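Local coordinates for exosome complex component Rrp41 (Archaeoglobus fulgidus, PDB 3M7N), which degrades RNA from its 3' end as the catalytic subunit of the archaeal exosome ring and probably also synthesises heteromeric RNA tails, at residues K30-S34 / V146-D150; I74-R78 / S105-E110; K166-L171 / R209-E214. The protein carries 1 engineered substitution. The contacts are given in a common frame with arbitrary orientation. Residue numbers count along the deposited sequence, not the author numbering.

Contact 1: residues K30-S34 / V146-D150; sequences KIEAS and VALVD
Packing of an outermost sheet strand against a helix end, closed by a serine-aspartate pair, joins strand 29-33 to the last turn of helix 136-150 in the interior of 3' exoribonuclease family domain 1. Residues 30-33 are extended and nearly parallel to helix segment 146-150: the axes approach to 9.0 Å at 24°, with the Ala33 and Asp150 CA atoms 6.6 Å apart. Alternation directs Ile31 and Ala33 toward the helix and Glu32 away from it. Val146 (t) meets both apolar residues, its CG2 lying 3.8 Å from Ile31 CG2 and its CG1 4.0 Å from Ala33 CB. One helical turn later, Asp150 (t) faces the strand's end, where Ser34 leaves the extended conformation with positive phi (52/68). Ser34 N and OG give weak hydrogen bonds to Asp150 OD1, at 3.2 and 3.1 Å. The same OD1 accepts from Ser42 N on the neighbouring strand. A single buried carboxylate thus gathers donors from both arms of a beta hairpin, while the hydrophobic pairs carry the rest of the interface.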
loop_
_atom_site.group_PDB
_atom_site.type_symbol
_atom_site.label_atom_id
_atom_site.label_comp_id
_atom_site.label_asym_id
_atom_site.label_seq_id
_atom_site.Cartn_x
_atom_site.Cartn_y
_atom_site.Cartn_z
ATOM N N LYS E 30 -35.887 7.339 -14.978
ATOM C CA LYS E 30 -36.531 7.229 -13.672
ATOM C C LYS E 30 -35.521 7.651 -12.607
ATOM O O LYS E 30 -34.355 7.239 -12.654
ATOM C CB LYS E 30 -36.989 5.794 -13.414
ATOM C CG LYS E 30 -37.807 5.630 -12.141
ATOM C CD LYS E 30 -37.690 4.219 -11.527
ATOM C CE LYS E 30 -38.069 4.223 -10.028
ATOM N NZ LYS E 30 -37.747 2.951 -9.308
ATOM N N ILE E 31 -35.952 8.479 -11.661
ATOM C CA ILE E 31 -35.076 8.962 -10.603
ATOM C C ILE E 31 -35.769 8.805 -9.257
ATOM O O ILE E 31 -36.871 9.306 -9.061
ATOM C CB ILE E 31 -34.748 10.464 -10.757
ATOM C CG1 ILE E 31 -34.220 10.771 -12.157
ATOM C CG2 ILE E 31 -33.753 10.926 -9.673
ATOM C CD1 ILE E 31 -33.728 12.192 -12.315
ATOM N N GLU E 32 -35.109 8.133 -8.319
ATOM C CA GLU E 32 -35.640 8.010 -6.968
ATOM C C GLU E 32 -34.592 8.302 -5.890
ATOM O O GLU E 32 -33.518 7.700 -5.861
ATOM C CB GLU E 32 -36.291 6.632 -6.754
ATOM C CG GLU E 32 -36.899 6.485 -5.361
ATOM C CD GLU E 32 -37.472 5.103 -5.092
ATOM O OE1 GLU E 32 -37.651 4.318 -6.057
ATOM O OE2 GLU E 32 -37.742 4.806 -3.903
ATOM N N ALA E 33 -34.924 9.222 -4.997
ATOM C CA ALA E 33 -34.053 9.597 -3.899
ATOM C C ALA E 33 -34.317 8.760 -2.630
ATOM O O ALA E 33 -35.399 8.201 -2.476
ATOM C CB ALA E 33 -34.213 11.085 -3.608
ATOM N N SER E 34 -33.322 8.686 -1.736
ATOM C CA SER E 34 -33.390 7.907 -0.484
ATOM C C SER E 34 -33.804 6.476 -0.715
ATOM O O SER E 34 -34.897 6.087 -0.323
ATOM C CB SER E 34 -34.373 8.516 0.518
ATOM O OG SER E 34 -34.122 9.894 0.711
ATOM N N VAL E 146 -28.310 14.103 -7.326
ATOM C CA VAL E 146 -29.522 13.830 -6.552
ATOM C C VAL E 146 -29.129 13.359 -5.151
ATOM O O VAL E 146 -29.610 13.909 -4.151
ATOM C CB VAL E 146 -30.467 12.807 -7.247
ATOM C CG1 VAL E 146 -31.568 12.343 -6.290
ATOM C CG2 VAL E 146 -31.077 13.413 -8.483
ATOM N N ALA E 147 -28.221 12.378 -5.086
ATOM C CA ALA E 147 -27.745 11.854 -3.796
ATOM C C ALA E 147 -27.131 12.939 -2.910
ATOM O O ALA E 147 -27.366 12.984 -1.697
ATOM C CB ALA E 147 -26.766 10.691 -3.989
ATOM N N LEU E 148 -26.340 13.814 -3.521
ATOM C CA LEU E 148 -25.748 14.922 -2.782
ATOM C C LEU E 148 -26.836 15.802 -2.186
ATOM O O LEU E 148 -26.760 16.186 -1.012
ATOM C CB LEU E 148 -24.792 15.730 -3.668
ATOM C CG LEU E 148 -23.434 15.054 -3.955
ATOM C CD1 LEU E 148 -22.658 15.762 -5.049
ATOM C CD2 LEU E 148 -22.585 14.940 -2.685
ATOM N N VAL E 149 -27.869 16.097 -2.970
ATOM C CA VAL E 149 -28.925 16.963 -2.462
ATOM C C VAL E 149 -29.702 16.261 -1.365
ATOM O O VAL E 149 -30.050 16.867 -0.360
ATOM C CB VAL E 149 -29.883 17.452 -3.580
ATOM C CG1 VAL E 149 -31.049 18.217 -2.977
ATOM C CG2 VAL E 149 -29.131 18.335 -4.566
ATOM N N ASP E 150 -29.940 14.969 -1.568
ATOM C CA ASP E 150 -30.634 14.135 -0.597
ATOM C C ASP E 150 -29.882 14.127 0.745
ATOM O O ASP E 150 -30.496 14.117 1.814
ATOM C CB ASP E 150 -30.802 12.719 -1.160
ATOM C CG ASP E 150 -31.607 11.796 -0.236
ATOM O OD1 ASP E 150 -31.252 10.601 -0.123
ATOM O OD2 ASP E 150 -32.602 12.248 0.363
#

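Contact 2: residues I74-R78 / S105-E110; sequences IIRYR and SKEAFE
A water bridge, with no direct hydrogen bond between the segments, marks this contact: water 1 lies 2.6 Å from Tyr77 OH and donates to Ser105 OG at 2.7 Å. That OG also hydrogen-bonds to Ile101 O, one turn back in the helix. Ser105 CB lies over one face of the Tyr77 ring in CH-pi fashion, modelled closer than is realistic, so its exact distance carries no weight. Strand 74-78 is extended and runs at 144° to helix 105-110, with axes 7.7 Å apart at closest approach; the CA atoms of Tyr77 and Lys106 are 5.1 Å apart, those of Ile75 and Glu110 6.6 Å. Ile75 (m, m) and Tyr77 (t) point toward the helix. Tyr77 CB packs 3.8 Å from Lys106 CB, and Tyr77 CE1 lies 3.8 Å from Phe109 CE1, the phenylalanine being m. Ile75 CB rests 4.1 Å from Glu110 CG. The aliphatic part of Lys106 lies along Ile75, its CG 4.2 Å from Ile75 CG2, before its end leads away. On the strand's other face, Arg76 forms salt bridges with Glu61 and Asp124. Cys140 and Ala144 of helix 136-150 also touch Tyr77, so the arrangement is helix-on-sheet packing in the S5-like alpha+beta fold of the RNase PH family.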
loop_
_atom_site.group_PDB
_atom_site.type_symbol
_atom_site.label_atom_id
_atom_site.label_comp_id
_atom_site.label_asym_id
_atom_site.label_seq_id
_atom_site.Cartn_x
_atom_site.Cartn_y
_atom_site.Cartn_z
ATOM N N ILE E 74 -12.347 17.511 1.333
ATOM C CA ILE E 74 -11.939 16.880 0.098
ATOM C C ILE E 74 -13.115 16.114 -0.430
ATOM O O ILE E 74 -13.986 15.717 0.336
ATOM C CB ILE E 74 -10.776 15.899 0.279
ATOM C CG1 ILE E 74 -11.141 14.845 1.324
ATOM C CG2 ILE E 74 -9.511 16.651 0.660
ATOM C CD1 ILE E 74 -10.109 13.753 1.467
ATOM N N ILE E 75 -13.131 15.912 -1.744
ATOM C CA ILE E 75 -14.198 15.177 -2.398
ATOM C C ILE E 75 -13.642 13.929 -3.049
ATOM O O ILE E 75 -12.609 13.969 -3.698
ATOM C CB ILE E 75 -14.869 16.009 -3.517
ATOM C CG1 ILE E 75 -15.280 17.385 -2.998
ATOM C CG2 ILE E 75 -16.040 15.241 -4.103
ATOM C CD1 ILE E 75 -16.279 17.324 -1.899
ATOM N N ARG E 76 -14.342 12.817 -2.888
ATOM C CA ARG E 76 -13.931 11.609 -3.562
ATOM C C ARG E 76 -15.129 11.084 -4.320
ATOM O O ARG E 76 -16.269 11.232 -3.889
ATOM C CB ARG E 76 -13.358 10.599 -2.560
ATOM C CG ARG E 76 -12.217 11.228 -1.742
ATOM C CD ARG E 76 -11.471 10.247 -0.898
ATOM N NE ARG E 76 -11.983 10.247 0.464
ATOM C CZ ARG E 76 -11.538 9.448 1.423
ATOM N NH1 ARG E 76 -12.067 9.523 2.634
ATOM N NH2 ARG E 76 -10.564 8.579 1.165
ATOM N N TYR E 77 -14.873 10.518 -5.482
ATOM C CA TYR E 77 -15.954 10.055 -6.295
ATOM C C TYR E 77 -15.408 8.816 -6.915
ATOM O O TYR E 77 -14.323 8.821 -7.474
ATOM C CB TYR E 77 -16.308 11.109 -7.359
ATOM C CG TYR E 77 -17.452 10.767 -8.279
ATOM C CD1 TYR E 77 -18.659 11.468 -8.213
ATOM C CD2 TYR E 77 -17.326 9.773 -9.235
ATOM C CE1 TYR E 77 -19.718 11.170 -9.063
ATOM C CE2 TYR E 77 -18.367 9.474 -10.084
ATOM C CZ TYR E 77 -19.565 10.187 -10.000
ATOM O OH TYR E 77 -20.605 9.895 -10.862
ATOM N N ARG E 78 -16.157 7.742 -6.790
ATOM C CA ARG E 78 -15.734 6.486 -7.349
ATOM C C ARG E 78 -16.809 5.964 -8.273
ATOM O O ARG E 78 -17.964 5.809 -7.881
ATOM C CB ARG E 78 -15.455 5.471 -6.231
ATOM C CG ARG E 78 -14.849 4.184 -6.746
ATOM C CD ARG E 78 -14.447 3.276 -5.613
ATOM N NE ARG E 78 -15.506 2.345 -5.249
ATOM C CZ ARG E 78 -15.762 1.228 -5.919
ATOM N NH1 ARG E 78 -16.740 0.410 -5.523
ATOM N NH2 ARG E 78 -15.038 0.937 -6.995
ATOM N N SER E 105 -15.472 13.142 -12.933
ATOM C CA SER E 105 -16.684 13.253 -12.128
ATOM C C SER E 105 -16.413 13.978 -10.834
ATOM O O SER E 105 -17.193 14.846 -10.425
ATOM C CB SER E 105 -17.263 11.882 -11.791
ATOM O OG SER E 105 -17.650 11.188 -12.955
ATOM N N LYS E 106 -15.321 13.613 -10.164
ATOM C CA LYS E 106 -14.971 14.299 -8.925
ATOM C C LYS E 106 -14.786 15.780 -9.203
ATOM O O LYS E 106 -15.198 16.659 -8.420
ATOM C CB LYS E 106 -13.675 13.736 -8.328
ATOM C CG LYS E 106 -13.233 14.486 -7.082
ATOM C CD LYS E 106 -11.854 14.062 -6.624
ATOM C CE LYS E 106 -10.804 15.048 -7.107
ATOM N NZ LYS E 106 -9.566 14.349 -7.573
ATOM N N GLU E 107 -14.118 16.045 -10.317
ATOM C CA GLU E 107 -13.795 17.408 -10.715
ATOM C C GLU E 107 -15.074 18.237 -10.931
ATOM O O GLU E 107 -15.133 19.400 -10.537
ATOM C CB GLU E 107 -12.864 17.394 -11.938
ATOM C CG GLU E 107 -11.397 17.242 -11.511
ATOM C CD GLU E 107 -10.484 16.668 -12.587
ATOM O OE1 GLU E 107 -10.957 16.374 -13.703
ATOM O OE2 GLU E 107 -9.280 16.498 -12.300
ATOM N N ALA E 108 -16.103 17.609 -11.503
ATOM C CA ALA E 108 -17.377 18.286 -11.738
ATOM C C ALA E 108 -18.007 18.740 -10.431
ATOM O O ALA E 108 -18.653 19.787 -10.368
ATOM C CB ALA E 108 -18.353 17.387 -12.534
ATOM N N PHE E 109 -17.823 17.963 -9.372
ATOM C CA PHE E 109 -18.442 18.334 -8.103
ATOM C C PHE E 109 -17.581 19.262 -7.263
ATOM O O PHE E 109 -18.106 20.040 -6.454
ATOM C CB PHE E 109 -18.896 17.095 -7.334
ATOM C CG PHE E 109 -20.099 16.428 -7.943
ATOM C CD1 PHE E 109 -19.964 15.280 -8.701
ATOM C CD2 PHE E 109 -21.371 16.988 -7.794
ATOM C CE1 PHE E 109 -21.088 14.674 -9.282
ATOM C CE2 PHE E 109 -22.475 16.392 -8.354
ATOM C CZ PHE E 109 -22.338 15.233 -9.101
ATOM N N GLU E 110 -16.260 19.191 -7.457
ATOM C CA GLU E 110 -15.352 20.052 -6.697
ATOM C C GLU E 110 -15.697 21.475 -7.042
ATOM O O GLU E 110 -15.579 22.381 -6.227
ATOM C CB GLU E 110 -13.885 19.774 -7.037
ATOM C CG GLU E 110 -13.399 18.422 -6.547
ATOM C CD GLU E 110 -11.909 18.213 -6.754
ATOM O OE1 GLU E 110 -11.407 18.359 -7.901
ATOM O OE2 GLU E 110 -11.235 17.889 -5.760
HETATM O O HOH W 1 -19.792 9.545 -13.339
#

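Contact 3: residues K166-L171 / R209-E214; sequences KADGQL and RMTRDE
Lys166 and Glu214 form a salt bridge where a hairpin of 3' exoribonuclease family domain 2 meets the start of helix 212-248. Lys166, t throughout its side chain, points toward the other segment; its NZ donates to Glu214 OE1 at 2.6 Å and to Arg209 O at 3.0 Å. Glu214 (m, t) is the hub. Its OE1 also accepts from Thr211 N at 2.9 Å, while Thr211 OG1 (p rotamer), at the N-cap, accepts from Glu214 N at 2.9 Å; this reciprocal pair is a capping box. Water 2 serves the other carboxylate oxygen, donating to Glu214 OE2 at 3.0 Å and to Gly169 O at 2.5 Å. The hairpin reverses through a type I' turn, Ala167 to Gln170, with Asp168 at 48/35 and Gly169 at 87/-3. Ala167 N donates to Gln170 O at 2.7 Å and Gln170 N to Ala167 O at 2.6 Å. Gly169 N hydrogen-bonds to Glu184 OE1. Beside the polar network, Leu171 CD1 lies 4.3 Å from Met210 CE, and Leu171 and Glu214 CA atoms are 7.6 Å apart. Met210 also pairs with a strand of a neighbouring exonuclease 2 subunit, carrying the sheet across the interface, where Arg212 forms a salt bridge with Asp243 of that subunit. One carboxylate therefore completes the helix cap and neutralises a hairpin lysine, coupling the helix start to the sheet.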
loop_
_atom_site.group_PDB
_atom_site.type_symbol
_atom_site.label_atom_id
_atom_site.label_comp_id
_atom_site.label_asym_id
_atom_site.label_seq_id
_atom_site.Cartn_x
_atom_site.Cartn_y
_atom_site.Cartn_z
ATOM N N LYS E 166 -23.329 11.556 -32.533
ATOM C CA LYS E 166 -23.439 11.925 -33.920
ATOM C C LYS E 166 -23.605 10.642 -34.712
ATOM O O LYS E 166 -22.764 9.746 -34.642
ATOM C CB LYS E 166 -22.217 12.714 -34.387
ATOM C CG LYS E 166 -22.289 13.113 -35.865
ATOM C CD LYS E 166 -21.123 13.994 -36.266
ATOM C CE LYS E 166 -20.788 13.883 -37.733
ATOM N NZ LYS E 166 -19.597 14.733 -38.010
ATOM N N ALA E 167 -24.710 10.556 -35.447
ATOM C CA ALA E 167 -25.070 9.347 -36.170
ATOM C C ALA E 167 -25.512 9.676 -37.593
ATOM O O ALA E 167 -26.331 10.572 -37.810
ATOM C CB ALA E 167 -26.159 8.603 -35.422
ATOM N N ASP E 168 -24.943 8.962 -38.563
ATOM C CA ASP E 168 -25.236 9.209 -39.974
ATOM C C ASP E 168 -25.146 10.678 -40.290
ATOM O O ASP E 168 -25.920 11.186 -41.092
ATOM C CB ASP E 168 -26.635 8.739 -40.334
ATOM C CG ASP E 168 -26.791 7.237 -40.236
ATOM O OD1 ASP E 168 -27.948 6.782 -40.138
ATOM O OD2 ASP E 168 -25.772 6.513 -40.263
ATOM N N GLY E 169 -24.217 11.370 -39.649
ATOM C CA GLY E 169 -23.997 12.769 -39.946
ATOM C C GLY E 169 -24.900 13.668 -39.134
ATOM O O GLY E 169 -24.802 14.887 -39.211
ATOM N N GLN E 170 -25.782 13.073 -38.348
ATOM C CA GLN E 170 -26.756 13.860 -37.601
ATOM C C GLN E 170 -26.475 13.849 -36.098
ATOM O O GLN E 170 -26.199 12.800 -35.524
ATOM C CB GLN E 170 -28.165 13.334 -37.881
ATOM C CG GLN E 170 -29.169 13.609 -36.759
ATOM C CD GLN E 170 -30.005 14.865 -36.991
ATOM O OE1 GLN E 170 -29.733 15.936 -36.421
ATOM N NE2 GLN E 170 -31.036 14.736 -37.829
ATOM N N LEU E 171 -26.535 15.023 -35.477
ATOM C CA LEU E 171 -26.432 15.134 -34.025
ATOM C C LEU E 171 -27.641 14.474 -33.368
ATOM O O LEU E 171 -28.785 14.677 -33.788
ATOM C CB LEU E 171 -26.344 16.597 -33.587
ATOM C CG LEU E 171 -24.972 17.211 -33.294
ATOM C CD1 LEU E 171 -23.839 16.517 -34.032
ATOM C CD2 LEU E 171 -24.983 18.693 -33.606
ATOM N N ARG E 209 -15.320 12.563 -34.516
ATOM C CA ARG E 209 -15.001 13.510 -35.564
ATOM C C ARG E 209 -16.172 14.449 -35.774
ATOM O O ARG E 209 -17.226 14.027 -36.241
ATOM C CB ARG E 209 -14.688 12.751 -36.855
ATOM C CG ARG E 209 -13.788 13.482 -37.816
ATOM C CD ARG E 209 -13.541 12.636 -39.059
ATOM N NE ARG E 209 -12.306 11.846 -38.998
ATOM C CZ ARG E 209 -12.247 10.518 -39.066
ATOM N NH1 ARG E 209 -11.067 9.898 -39.030
ATOM N NH2 ARG E 209 -13.361 9.803 -39.177
ATOM N N MET E 210 -15.998 15.715 -35.410
ATOM C CA MET E 210 -17.057 16.707 -35.563
ATOM C C MET E 210 -16.488 18.019 -36.099
ATOM O O MET E 210 -15.328 18.355 -35.828
ATOM C CB MET E 210 -17.734 16.992 -34.220
ATOM C CG MET E 210 -18.494 15.856 -33.596
ATOM S SD MET E 210 -18.941 16.272 -31.877
ATOM C CE MET E 210 -20.122 17.581 -32.176
ATOM N N THR E 211 -17.310 18.785 -36.815
ATOM C CA THR E 211 -16.863 20.099 -37.287
ATOM C C THR E 211 -16.994 21.100 -36.165
ATOM O O THR E 211 -17.764 20.885 -35.218
ATOM C CB THR E 211 -17.688 20.629 -38.497
ATOM O OG1 THR E 211 -19.027 20.914 -38.068
ATOM C CG2 THR E 211 -17.709 19.611 -39.659
ATOM N N ARG E 212 -16.231 22.188 -36.261
ATOM C CA ARG E 212 -16.383 23.293 -35.336
ATOM C C ARG E 212 -17.880 23.621 -35.153
ATOM O O ARG E 212 -18.344 23.739 -34.012
ATOM C CB ARG E 212 -15.593 24.508 -35.832
ATOM C CG ARG E 212 -15.703 25.742 -34.951
ATOM C CD ARG E 212 -16.845 26.669 -35.404
ATOM N NE ARG E 212 -16.702 28.036 -34.888
ATOM C CZ ARG E 212 -17.550 29.031 -35.140
ATOM N NH1 ARG E 212 -17.334 30.236 -34.631
ATOM N NH2 ARG E 212 -18.614 28.819 -35.903
ATOM N N ASP E 213 -18.627 23.739 -36.266
ATOM C CA ASP E 213 -20.056 24.053 -36.201
ATOM C C ASP E 213 -20.834 22.965 -35.471
ATOM O O ASP E 213 -21.687 23.268 -34.640
ATOM C CB ASP E 213 -20.681 24.251 -37.599
ATOM C CG ASP E 213 -20.300 25.581 -38.248
ATOM O OD1 ASP E 213 -19.789 26.474 -37.548
ATOM O OD2 ASP E 213 -20.513 25.725 -39.471
ATOM N N GLU E 214 -20.558 21.704 -35.795
ATOM C CA GLU E 214 -21.242 20.598 -35.123
ATOM C C GLU E 214 -21.019 20.624 -33.612
ATOM O O GLU E 214 -21.923 20.292 -32.851
ATOM C CB GLU E 214 -20.822 19.245 -35.694
ATOM C CG GLU E 214 -21.448 18.930 -37.025
ATOM C CD GLU E 214 -20.817 17.728 -37.702
ATOM O OE1 GLU E 214 -19.774 17.234 -37.212
ATOM O OE2 GLU E 214 -21.358 17.285 -38.736
HETATM O O HOH W 2 -24.315 17.268 -38.835
#

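The three contacts illustrate how an RNase PH family chain combines local packing with assembly. Contacts 1 and 2 lie in the same family region (domain 1) and reach the same sheet from its two outermost strands; their centres are about 17 Å apart, and Leu148 CD1 touches Phe109 CD2 at 3.3 Å. Contact 2 nests within the loop closed by contact 1. Contact 3 follows in the domain 2 region, its centre about 33 Å from that of contact 1, across the chain's centre, and about 30 Å from that of contact 2. By nearest atoms, the bound RNA lies about 16 Å from contact 1 and about 11 Å from contacts 2 and 3. Both nearer contacts also touch exonuclease 2 subunits.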